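Local structure of DNA-binding protein HU (Anabaena sp., 1P71) at the interface of chains A and B. The protein binds and bends DNA as a homodimer, a histone-like protein that wraps and stabilizes the double helix and is essential for heterocyst differentiation. Residues are numbered along the deposited sequence; one frame, centred on the assembly and turned at random. Chains: chain A/B, DNA-binding protein HU.

The interface of chains A and B. Residues chain A 85, 89; chain B 32-33, 36-37, 50, 77.
The C-terminal helix of one HU subunit, 83-89 of chain A, docks into a groove of its partner between helix 18-37 and strand 74-81, with A:Phe85 inserted deeply into it. The ring is held on both faces. B:Ile33 lays its CG1 methylene over one face, 3.8 Å from the centroid of the A:Phe85 ring, while CB of B:Pro77 covers the opposite face, also 3.8 Å from that centroid. Both sit toward the rim, and such CH-pi contacts suit an aromatic ring, whose two broad faces can be gripped at once. The closed proline ring offers a compact, rigid apolar surface; the unbranched arm of the isoleucine reaches along the other side, its CD1 ending 4.1 Å from CB of A:Phe85. B:Val36 meets the ring at its edge, with CB in the ring plane and CG1 3.8 Å from CE1 of A:Phe85. A:Phe85 reaches this slot with CG anti to its backbone nitrogen (chi1 -159°), which carries the ring from the helix into the partner. Farther in, the side chains of B:Ile32 and B:Phe50 continue the hydrophobic lining beyond the ring's far end.

One helical turn later, A:Val89 adds a smaller branched contact: its CG2 methyl lies 3.9 Å from CG1 of B:Val36, and CG1 faces the B:Pro77 ring. At the margin, the small B:Ser37 probably allows the two helix ends to approach, its OG lying 3.2 Å from N of A:Val89. The hydroxyl turns back to donate a hydrogen bond from OG to the carbonyl O of B:Ile33 (2.7 Å), with OG tilted 34° from the plane of that carbonyl and a C=O...donor angle of 146°; this gives the hydroxyl a partner within its own helix, at the edge of the apolar patch. A water between the carbonyl oxygens of A:Val89 and B:Ser37 may link them, though it is modelled implausibly close to the former. Repeated by the dimer's two-fold symmetry, the reciprocal docking of the C-terminal helices helps hold the subunits together and probably helps steady the body from which the DNA-binding arms extend.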
loop_
_atom_site.group_PDB
_atom_site.type_symbol
_atom_site.label_atom_id
_atom_site.label_comp_id
_atom_site.label_asym_id
_atom_site.label_seq_id
_atom_site.Cartn_x
_atom_site.Cartn_y
_atom_site.Cartn_z
ATOM N N PHE A 85 8.848 1.425 7.023
ATOM C CA PHE A 85 8.846 1.564 5.568
ATOM C C PHE A 85 9.469 2.921 5.147
ATOM O O PHE A 85 10.388 2.966 4.336
ATOM C CB PHE A 85 7.419 1.394 5.046
ATOM C CG PHE A 85 7.326 1.031 3.589
ATOM C CD1 PHE A 85 8.447 1.128 2.736
ATOM C CD2 PHE A 85 6.124 0.600 3.059
ATOM C CE1 PHE A 85 8.344 0.791 1.398
ATOM C CE2 PHE A 85 6.018 0.254 1.708
ATOM C CZ PHE A 85 7.129 0.357 0.877
ATOM N N VAL A 89 13.276 3.422 3.186
ATOM C CA VAL A 89 13.294 4.200 1.952
ATOM C C VAL A 89 14.111 5.492 2.134
ATOM O O VAL A 89 14.835 5.913 1.232
ATOM C CB VAL A 89 11.841 4.502 1.466
ATOM C CG1 VAL A 89 11.840 5.466 0.304
ATOM C CG2 VAL A 89 11.161 3.233 1.061
ATOM N N ILE B 32 8.711 -6.503 0.025
ATOM C CA ILE B 32 8.231 -5.282 -0.609
ATOM C C ILE B 32 9.029 -4.055 -0.126
ATOM O O ILE B 32 9.477 -3.252 -0.941
ATOM C CB ILE B 32 6.695 -5.067 -0.392
ATOM C CG1 ILE B 32 5.874 -6.019 -1.266
ATOM C CG2 ILE B 32 6.336 -3.672 -0.759
ATOM C CD1 ILE B 32 4.406 -6.289 -0.742
ATOM N N ILE B 33 9.207 -3.917 1.187
ATOM C CA ILE B 33 9.920 -2.773 1.758
ATOM C C ILE B 33 11.349 -2.687 1.225
ATOM O O ILE B 33 11.842 -1.605 0.897
ATOM C CB ILE B 33 9.919 -2.872 3.300
ATOM C CG1 ILE B 33 8.546 -2.462 3.852
ATOM C CG2 ILE B 33 11.033 -2.020 3.918
ATOM C CD1 ILE B 33 8.404 -2.549 5.376
ATOM N N VAL B 36 11.334 -1.828 -2.563
ATOM C CA VAL B 36 11.084 -0.394 -2.738
ATOM C C VAL B 36 12.263 0.462 -2.285
ATOM O O VAL B 36 12.670 1.379 -3.001
ATOM C CB VAL B 36 9.767 0.063 -2.061
ATOM C CG1 VAL B 36 9.651 1.584 -2.084
ATOM C CG2 VAL B 36 8.575 -0.600 -2.747
ATOM N N SER B 37 12.807 0.167 -1.104
ATOM C CA SER B 37 13.972 0.899 -0.590
ATOM C C SER B 37 15.162 0.857 -1.532
ATOM O O SER B 37 15.972 1.786 -1.537
ATOM C CB SER B 37 14.393 0.381 0.785
ATOM O OG SER B 37 13.329 0.531 1.706
ATOM N N PHE B 50 3.764 -0.633 -5.549
ATOM C CA PHE B 50 4.542 0.158 -4.585
ATOM C C PHE B 50 5.844 0.656 -5.223
ATOM O O PHE B 50 6.566 -0.112 -5.890
ATOM C CB PHE B 50 4.916 -0.655 -3.332
ATOM C CG PHE B 50 3.747 -1.198 -2.584
ATOM C CD1 PHE B 50 3.135 -2.377 -2.995
ATOM C CD2 PHE B 50 3.236 -0.525 -1.467
ATOM C CE1 PHE B 50 2.021 -2.895 -2.310
ATOM C CE2 PHE B 50 2.117 -1.031 -0.790
ATOM C CZ PHE B 50 1.517 -2.209 -1.208
ATOM N N PRO B 77 7.820 6.204 0.109
ATOM C CA PRO B 77 7.090 5.111 -0.526
ATOM C C PRO B 77 5.712 5.561 -0.993
ATOM O O PRO B 77 5.081 6.406 -0.348
ATOM C CB PRO B 77 6.975 4.059 0.586
ATOM C CG PRO B 77 7.229 4.765 1.859
ATOM C CD PRO B 77 7.949 6.041 1.571
HETATM O O HOH W 1 15.579 4.598 -0.660
#